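Local coordinates for hypothetical protein (Pseudomonas syringae pv. tomato, PDB 2OT9), which is of unknown function but belongs to the YaeQ family of the PDDEXK clan, and so may be related to nucleases, at residues T6-D18 against M144-G157. Residues are numbered along the deposited sequence; the frame is centred on the assembly and turned at random.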
ATOM      1  N   THR A   6       5.720  12.408  12.590  1.00 45.98           N
ATOM      2  CA  THR A   6       5.439  11.479  13.688  1.00 43.89           C
ATOM      3  C   THR A   6       6.000  10.081  13.396  1.00 42.11           C
ATOM      4  O   THR A   6       5.819   9.549  12.303  1.00 40.90           O
ATOM      5  CB  THR A   6       3.917  11.370  14.001  1.00 44.05           C
ATOM      6  OG1 THR A   6       3.230  12.565  13.607  1.00 45.01           O
ATOM      7  CG2 THR A   6       3.701  11.155  15.469  1.00 44.24           C
ATOM      8  N   THR A   7       6.709   9.514  14.373  1.00 40.18           N
ATOM      9  CA  THR A   7       7.215   8.142  14.272  1.00 38.48           C
ATOM     10  C   THR A   7       6.190   7.157  14.834  1.00 36.76           C
ATOM     11  O   THR A   7       5.683   7.340  15.946  1.00 36.12           O
ATOM     12  CB  THR A   7       8.557   7.979  14.999  1.00 38.91           C
ATOM     13  OG1 THR A   7       9.499   8.904  14.445  1.00 40.59           O
ATOM     14  CG2 THR A   7       9.100   6.568  14.840  1.00 38.97           C
ATOM     15  N   TYR A   8       5.868   6.136  14.038  1.00 34.32           N
ATOM     16  CA  TYR A   8       4.971   5.074  14.458  1.00 32.39           C
ATOM     17  C   TYR A   8       5.709   3.737  14.443  1.00 31.29           C
ATOM     18  O   TYR A   8       6.607   3.528  13.633  1.00 30.24           O
ATOM     19  CB  TYR A   8       3.776   4.976  13.510  1.00 32.64           C
ATOM     20  CG  TYR A   8       2.779   6.101  13.623  1.00 31.69           C
ATOM     21  CD1 TYR A   8       1.543   5.901  14.232  1.00 32.19           C
ATOM     22  CD2 TYR A   8       3.066   7.361  13.121  1.00 32.35           C
ATOM     23  CE1 TYR A   8       0.610   6.937  14.334  1.00 32.68           C
ATOM     24  CE2 TYR A   8       2.146   8.397  13.227  1.00 35.17           C
ATOM     25  CZ  TYR A   8       0.917   8.171  13.822  1.00 33.99           C
ATOM     26  OH  TYR A   8       0.003   9.193  13.909  1.00 36.50           O
ATOM     27  N   LYS A   9       5.305   2.846  15.332  1.00 30.47           N
ATOM     28  CA  LYS A   9       5.794   1.476  15.350  1.00 30.26           C
ATOM     29  C   LYS A   9       4.660   0.556  14.911  1.00 29.84           C
ATOM     30  O   LYS A   9       3.562   0.607  15.478  1.00 30.22           O
ATOM     31  CB  LYS A   9       6.248   1.108  16.757  1.00 30.61           C
ATOM     32  CG  LYS A   9       7.355   2.023  17.324  1.00 33.42           C
ATOM     33  CD  LYS A   9       8.740   1.453  17.051  1.00 36.69           C
ATOM     34  CE  LYS A   9       9.835   2.481  17.297  1.00 39.49           C
ATOM     35  NZ  LYS A   9      11.172   1.805  17.322  1.00 42.09           N
ATOM     36  N   PHE A  10       4.935  -0.276  13.906  1.00 28.01           N
ATOM     37  CA  PHE A  10       3.964  -1.192  13.334  1.00 26.69           C
ATOM     38  C   PHE A  10       4.361  -2.607  13.749  1.00 27.10           C
ATOM     39  O   PHE A  10       5.494  -3.040  13.490  1.00 27.09           O
ATOM     40  CB  PHE A  10       3.992  -1.044  11.816  1.00 26.59           C
ATOM     41  CG  PHE A  10       2.988  -1.888  11.064  1.00 24.44           C
ATOM     42  CD1 PHE A  10       1.683  -2.057  11.515  1.00 23.18           C
ATOM     43  CD2 PHE A  10       3.330  -2.415   9.825  1.00 25.19           C
ATOM     44  CE1 PHE A  10       0.761  -2.786  10.756  1.00 22.20           C
ATOM     45  CE2 PHE A  10       2.411  -3.138   9.072  1.00 24.11           C
ATOM     46  CZ  PHE A  10       1.126  -3.319   9.536  1.00 22.51           C
ATOM     47  N   GLU A  11       3.442  -3.296  14.423  1.00 26.03           N
ATOM     48  CA  GLU A  11       3.614  -4.704  14.797  1.00 25.62           C
ATOM     49  C   GLU A  11       2.594  -5.543  14.025  1.00 25.10           C
ATOM     50  O   GLU A  11       1.378  -5.438  14.251  1.00 24.32           O
ATOM     51  CB  GLU A  11       3.456  -4.891  16.317  1.00 25.79           C
ATOM     52  CG  GLU A  11       4.338  -3.921  17.136  1.00 27.64           C
ATOM     53  CD  GLU A  11       4.323  -4.196  18.631  0.75 31.17           C
ATOM     54  OE1 GLU A  11       3.608  -5.125  19.057  1.00 34.47           O
ATOM     55  OE2 GLU A  11       5.035  -3.487  19.377  0.75 30.82           O
ATOM     56  N   LEU A  12       3.095  -6.352  13.094  1.00 24.33           N
ATOM     57  CA  LEU A  12       2.229  -7.119  12.199  1.00 24.36           C
ATOM     58  C   LEU A  12       2.365  -8.632  12.414  1.00 24.45           C
ATOM     59  O   LEU A  12       3.459  -9.179  12.245  1.00 24.58           O
ATOM     60  CB  LEU A  12       2.550  -6.779  10.734  1.00 24.23           C
ATOM     61  CG  LEU A  12       1.898  -7.606   9.610  1.00 24.69           C
ATOM     62  CD1 LEU A  12       0.373  -7.447   9.605  1.00 24.19           C
ATOM     63  CD2 LEU A  12       2.474  -7.186   8.253  1.00 23.07           C
ATOM     64  N   ASN A  13       1.269  -9.291  12.800  1.00 24.25           N
ATOM     65  CA  ASN A  13       1.180 -10.756  12.721  1.00 24.69           C
ATOM     66  C   ASN A  13       0.420 -11.127  11.459  1.00 24.50           C
ATOM     67  O   ASN A  13      -0.797 -10.912  11.372  1.00 24.96           O
ATOM     68  CB  ASN A  13       0.484 -11.367  13.947  1.00 25.36           C
ATOM     69  CG  ASN A  13       1.234 -11.092  15.240  1.00 27.95           C
ATOM     70  OD1 ASN A  13       2.459 -11.073  15.266  1.00 31.54           O
ATOM     71  ND2 ASN A  13       0.495 -10.884  16.317  1.00 29.40           N
ATOM     72  N   LEU A  14       1.143 -11.668  10.482  1.00 23.89           N
ATOM     73  CA  LEU A  14       0.588 -11.952   9.158  1.00 24.01           C
ATOM     74  C   LEU A  14       0.364 -13.443   8.938  1.00 23.92           C
ATOM     75  O   LEU A  14       1.287 -14.253   9.135  1.00 24.04           O
ATOM     76  CB  LEU A  14       1.540 -11.389   8.090  1.00 23.64           C
ATOM     77  CG  LEU A  14       1.224 -11.619   6.603  1.00 24.88           C
ATOM     78  CD1 LEU A  14      -0.113 -10.972   6.194  1.00 22.82           C
ATOM     79  CD2 LEU A  14       2.385 -11.115   5.748  1.00 24.79           C
ATOM     80  N   THR A  15      -0.867 -13.802   8.564  1.00 24.26           N
ATOM     81  CA  THR A  15      -1.252 -15.175   8.205  1.00 24.49           C
ATOM     82  C   THR A  15      -1.871 -15.109   6.807  1.00 25.35           C
ATOM     83  O   THR A  15      -3.086 -14.881   6.648  1.00 25.41           O
ATOM     84  CB  THR A  15      -2.291 -15.771   9.202  1.00 24.77           C
ATOM     85  OG1 THR A  15      -1.727 -15.817  10.518  1.00 23.54           O
ATOM     86  CG2 THR A  15      -2.668 -17.168   8.805  1.00 24.84           C
ATOM     87  N   ASP A  16      -1.025 -15.266   5.799  1.00 24.56           N
ATOM     88  CA  ASP A  16      -1.459 -15.130   4.419  1.00 25.05           C
ATOM     89  C   ASP A  16      -1.635 -16.531   3.857  1.00 24.57           C
ATOM     90  O   ASP A  16      -0.670 -17.203   3.487  1.00 24.41           O
ATOM     91  CB  ASP A  16      -0.446 -14.288   3.633  1.00 24.49           C
ATOM     92  CG  ASP A  16      -0.767 -14.178   2.149  1.00 26.21           C
ATOM     93  OD1 ASP A  16      -1.630 -14.916   1.617  1.00 26.99           O
ATOM     94  OD2 ASP A  16      -0.125 -13.327   1.500  1.00 28.27           O
ATOM     95  N   LEU A  17      -2.886 -16.976   3.828  1.00 24.44           N
ATOM     96  CA  LEU A  17      -3.202 -18.335   3.415  1.00 24.69           C
ATOM     97  C   LEU A  17      -3.118 -18.520   1.907  1.00 25.30           C
ATOM     98  O   LEU A  17      -2.993 -19.632   1.436  1.00 25.27           O
ATOM     99  CB  LEU A  17      -4.587 -18.729   3.920  1.00 24.42           C
ATOM    100  CG  LEU A  17      -4.754 -18.655   5.435  1.00 24.14           C
ATOM    101  CD1 LEU A  17      -6.166 -18.995   5.788  1.00 22.35           C
ATOM    102  CD2 LEU A  17      -3.773 -19.579   6.169  1.00 23.76           C
ATOM    103  N   ASP A  18      -3.195 -17.427   1.162  1.00 25.48           N
ATOM    104  CA  ASP A  18      -3.087 -17.480  -0.300  1.00 26.56           C
ATOM    105  C   ASP A  18      -1.653 -17.740  -0.759  1.00 26.49           C
ATOM    106  O   ASP A  18      -1.436 -18.449  -1.742  1.00 26.49           O
ATOM    107  CB  ASP A  18      -3.606 -16.179  -0.913  1.00 27.05           C
ATOM    108  CG  ASP A  18      -5.116 -16.029  -0.782  1.00 29.07           C
ATOM    109  OD1 ASP A  18      -5.795 -17.031  -0.446  1.00 29.06           O
ATOM    110  OD2 ASP A  18      -5.620 -14.905  -1.013  1.00 30.33           O
HETATM  111  N   MSE A 144      -5.352   6.727  14.858  1.00 24.58           N
HETATM  112  CA  MSE A 144      -4.314   5.718  14.927  1.00 25.81           C
HETATM  113  C   MSE A 144      -3.350   5.932  16.105  1.00 26.57           C
HETATM  114  O   MSE A 144      -2.815   7.026  16.282  1.00 26.80           O
HETATM  115  CB  MSE A 144      -3.560   5.651  13.599  1.00 25.95           C
HETATM  116  CG  MSE A 144      -2.703   4.409  13.498  1.00 26.65           C
HETATM  117 SE   MSE A 144      -3.747   2.764  13.434  0.40 31.87          SE
HETATM  118  CE  MSE A 144      -3.842   2.545  11.482  1.00 27.38           C
ATOM    119  N   PRO A 145      -3.155   4.898  16.940  1.00 27.21           N
ATOM    120  CA  PRO A 145      -2.194   5.029  18.036  1.00 27.73           C
ATOM    121  C   PRO A 145      -0.758   4.965  17.496  1.00 27.99           C
ATOM    122  O   PRO A 145      -0.546   4.563  16.343  1.00 27.81           O
ATOM    123  CB  PRO A 145      -2.496   3.809  18.912  1.00 27.82           C
ATOM    124  CG  PRO A 145      -3.007   2.797  17.955  1.00 27.76           C
ATOM    125  CD  PRO A 145      -3.799   3.574  16.928  1.00 27.82           C
ATOM    126  N   ARG A 146       0.204   5.364  18.321  1.00 27.60           N
ATOM    127  CA  ARG A 146       1.613   5.379  17.926  1.00 28.23           C
ATOM    128  C   ARG A 146       2.172   3.973  17.712  1.00 27.63           C
ATOM    129  O   ARG A 146       3.055   3.776  16.879  1.00 27.61           O
ATOM    130  CB  ARG A 146       2.450   6.163  18.943  1.00 28.60           C
ATOM    131  CG  ARG A 146       2.002   7.639  19.101  1.00 31.50           C
ATOM    132  CD  ARG A 146       2.273   8.457  17.835  1.00 35.70           C
ATOM    133  NE  ARG A 146       3.709   8.524  17.573  1.00 39.23           N
ATOM    134  CZ  ARG A 146       4.527   9.450  18.070  0.70 40.08           C
ATOM    135  NH1 ARG A 146       4.055  10.426  18.838  1.00 41.66           N
ATOM    136  NH2 ARG A 146       5.821   9.411  17.778  1.00 40.77           N
ATOM    137  N   VAL A 147       1.660   3.011  18.473  1.00 27.28           N
ATOM    138  CA  VAL A 147       1.998   1.604  18.259  1.00 27.59           C
ATOM    139  C   VAL A 147       0.772   0.927  17.626  1.00 26.97           C
ATOM    140  O   VAL A 147      -0.281   0.793  18.262  1.00 26.18           O
ATOM    141  CB  VAL A 147       2.477   0.879  19.557  1.00 27.87           C
ATOM    142  CG1 VAL A 147       2.952  -0.526  19.242  1.00 28.69           C
ATOM    143  CG2 VAL A 147       3.605   1.663  20.253  1.00 29.11           C
ATOM    144  N   ILE A 148       0.919   0.559  16.357  1.00 26.22           N
ATOM    145  CA  ILE A 148      -0.140  -0.064  15.577  1.00 26.14           C
ATOM    146  C   ILE A 148       0.069  -1.575  15.590  1.00 26.65           C
ATOM    147  O   ILE A 148       1.054  -2.083  15.039  1.00 26.97           O
ATOM    148  CB  ILE A 148      -0.116   0.436  14.124  1.00 26.09           C
ATOM    149  CG1 ILE A 148      -0.160   1.974  14.086  1.00 26.86           C
ATOM    150  CG2 ILE A 148      -1.248  -0.182  13.323  1.00 24.62           C
ATOM    151  CD1 ILE A 148       0.554   2.566  12.893  1.00 28.62           C
ATOM    152  N   LYS A 149      -0.868  -2.282  16.218  1.00 26.30           N
ATOM    153  CA  LYS A 149      -0.813  -3.743  16.320  1.00 26.09           C
ATOM    154  C   LYS A 149      -1.952  -4.329  15.506  1.00 24.98           C
ATOM    155  O   LYS A 149      -3.132  -4.111  15.821  1.00 23.81           O
ATOM    156  CB  LYS A 149      -0.938  -4.181  17.774  1.00 26.15           C
ATOM    157  CG  LYS A 149       0.038  -3.491  18.702  1.00 29.47           C
ATOM    158  CD  LYS A 149      -0.232  -3.910  20.135  1.00 35.07           C
ATOM    159  CE  LYS A 149       1.011  -3.785  20.998  1.00 38.22           C
ATOM    160  NZ  LYS A 149       1.328  -2.356  21.232  1.00 40.92           N
ATOM    161  N   TRP A 150      -1.595  -5.030  14.435  1.00 24.10           N
ATOM    162  CA  TRP A 150      -2.580  -5.659  13.571  1.00 24.01           C
ATOM    163  C   TRP A 150      -2.325  -7.149  13.473  1.00 24.62           C
ATOM    164  O   TRP A 150      -1.183  -7.573  13.237  1.00 24.30           O
ATOM    165  CB  TRP A 150      -2.456  -5.119  12.148  1.00 23.58           C
ATOM    166  CG  TRP A 150      -3.108  -3.796  11.868  1.00 23.00           C
ATOM    167  CD1 TRP A 150      -3.736  -2.949  12.747  1.00 23.17           C
ATOM    168  CD2 TRP A 150      -3.158  -3.164  10.589  1.00 23.25           C
ATOM    169  NE1 TRP A 150      -4.197  -1.827  12.064  1.00 22.52           N
ATOM    170  CE2 TRP A 150      -3.837  -1.935  10.748  1.00 22.58           C
ATOM    171  CE3 TRP A 150      -2.693  -3.527   9.314  1.00 21.29           C
ATOM    172  CZ2 TRP A 150      -4.072  -1.063   9.671  1.00 22.78           C
ATOM    173  CZ3 TRP A 150      -2.917  -2.660   8.250  1.00 23.14           C
ATOM    174  CH2 TRP A 150      -3.597  -1.439   8.439  1.00 23.32           C
ATOM    175  N   ASP A 151      -3.393  -7.937  13.592  1.00 24.92           N
ATOM    176  CA  ASP A 151      -3.363  -9.308  13.084  1.00 26.15           C
ATOM    177  C   ASP A 151      -4.036  -9.284  11.727  1.00 26.07           C
ATOM    178  O   ASP A 151      -5.186  -8.856  11.613  1.00 27.04           O
ATOM    179  CB  ASP A 151      -4.140 -10.256  13.985  1.00 26.46           C
ATOM    180  CG  ASP A 151      -3.414 -10.585  15.281  1.00 29.42           C
ATOM    181  OD1 ASP A 151      -2.324 -10.036  15.567  1.00 31.94           O
ATOM    182  OD2 ASP A 151      -3.950 -11.438  16.018  1.00 34.28           O
ATOM    183  N   VAL A 152      -3.330  -9.753  10.705  1.00 25.90           N
ATOM    184  CA  VAL A 152      -3.859  -9.770   9.345  1.00 25.14           C
ATOM    185  C   VAL A 152      -3.950 -11.201   8.820  1.00 25.71           C
ATOM    186  O   VAL A 152      -2.964 -11.956   8.861  1.00 24.92           O
ATOM    187  CB  VAL A 152      -2.995  -8.911   8.390  1.00 25.27           C
ATOM    188  CG1 VAL A 152      -3.442  -9.077   6.919  1.00 23.58           C
ATOM    189  CG2 VAL A 152      -3.052  -7.423   8.795  1.00 25.41           C
HETATM  190  N   MSE A 153      -5.140 -11.572   8.353  1.00 25.32           N
HETATM  191  CA  MSE A 153      -5.325 -12.825   7.640  1.00 25.38           C
HETATM  192  C   MSE A 153      -5.727 -12.501   6.206  1.00 25.50           C
HETATM  193  O   MSE A 153      -6.616 -11.664   5.967  1.00 25.06           O
HETATM  194  CB  MSE A 153      -6.373 -13.710   8.309  1.00 25.69           C
HETATM  195  CG  MSE A 153      -6.723 -14.975   7.487  1.00 27.89           C
HETATM  196 SE   MSE A 153      -7.821 -16.234   8.461  0.45 30.55          SE
HETATM  197  CE  MSE A 153      -6.431 -16.955   9.588  1.00 32.26           C
ATOM    198  N   ILE A 154      -5.056 -13.144   5.257  1.00 24.80           N
ATOM    199  CA  ILE A 154      -5.382 -12.977   3.835  1.00 24.70           C
ATOM    200  C   ILE A 154      -5.885 -14.319   3.304  1.00 25.13           C
ATOM    201  O   ILE A 154      -5.157 -15.338   3.321  1.00 24.62           O
ATOM    202  CB  ILE A 154      -4.161 -12.446   3.031  1.00 24.46           C
ATOM    203  CG1 ILE A 154      -3.651 -11.126   3.655  1.00 23.92           C
ATOM    204  CG2 ILE A 154      -4.509 -12.268   1.533  1.00 25.38           C
ATOM    205  CD1 ILE A 154      -2.408 -10.529   2.974  1.00 21.58           C
ATOM    206  N   SER A 155      -7.137 -14.323   2.857  1.00 24.91           N
ATOM    207  CA  SER A 155      -7.782 -15.537   2.385  1.00 26.06           C
ATOM    208  C   SER A 155      -8.652 -15.259   1.158  1.00 26.36           C
ATOM    209  O   SER A 155      -9.514 -14.374   1.181  1.00 26.06           O
ATOM    210  CB  SER A 155      -8.612 -16.144   3.523  1.00 25.79           C
ATOM    211  OG  SER A 155      -9.247 -17.341   3.107  1.00 28.90           O
ATOM    212  N   GLU A 156      -8.412 -16.009   0.085  1.00 26.91           N
ATOM    213  CA  GLU A 156      -9.146 -15.830  -1.172  1.00 27.91           C
ATOM    214  C   GLU A 156      -9.172 -14.364  -1.637  1.00 27.92           C
ATOM    215  O   GLU A 156     -10.206 -13.858  -2.103  1.00 28.62           O
ATOM    216  CB  GLU A 156     -10.560 -16.426  -1.051  1.00 28.19           C
ATOM    217  CG  GLU A 156     -10.549 -17.915  -0.669  1.00 30.99           C
ATOM    218  CD  GLU A 156     -11.923 -18.580  -0.676  0.80 34.65           C
ATOM    219  OE1 GLU A 156     -12.928 -17.905  -0.995  0.80 36.50           O
ATOM    220  OE2 GLU A 156     -11.993 -19.795  -0.367  0.80 36.31           O
ATOM    221  N   GLY A 157      -8.039 -13.677  -1.487  1.00 27.22           N
ATOM    222  CA  GLY A 157      -7.915 -12.294  -1.944  1.00 27.00           C
ATOM    223  C   GLY A 157      -8.465 -11.238  -0.993  1.00 26.81           C
ATOM    224  O   GLY A 157      -8.262 -10.035  -1.222  1.00 27.09           O
TER
HETATM  225  O   HOH W   1      -2.604   9.217  14.683  1.00 43.39           O
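Strands 6-16 and 147-155 run parallel in the mixed sheet of this YaeQ protein, their axes 4.6 Å apart at closest approach and their N-to-C directions 10° apart. Lys9, Glu11, Asn13 and Thr15 each turn both N-H and C=O to 144-157, from Lys9 N on Arg146 O to Ile154 N on Thr15 O; Leu17 N then donates to Ile154 O. Strand 21-31 pairs antiparallel with the other edge of 6-16.

On the face bearing Phe10, Leu12, Ile148 and Trp150, where Leu44 of helix 37-49 touches Ile148 and Trp150, the edge of Phe10 meets the face of Trp150 in an offset edge-to-face stack, planes at 87°. A chi1 of -177° sets the Phe10 ring beside its own carbonyl carbon and brings CE1 to 3.8 Å from Trp150 CE3. Leu12 CD1 packs 3.5 Å from Val152 CG2. On the opposite face Asn13 and Asp151 lie side by side; Asn13 ND2 donates to the syn side of Asp151 OD1, tilted from the carboxylate plane, while Asn13 OD1 bonds Ser24.

Near the strand starts, Arg146 NE and NH2 converge side-on upon Thr7 O, with Thr6 CG2 over the guanidinium centre. Beyond the strand ends, Asp18 grips a turn through both syn lone pairs: OD1 takes Glu156 N at 2.9 Å and OD2 takes Gly157 N at 2.8 Å.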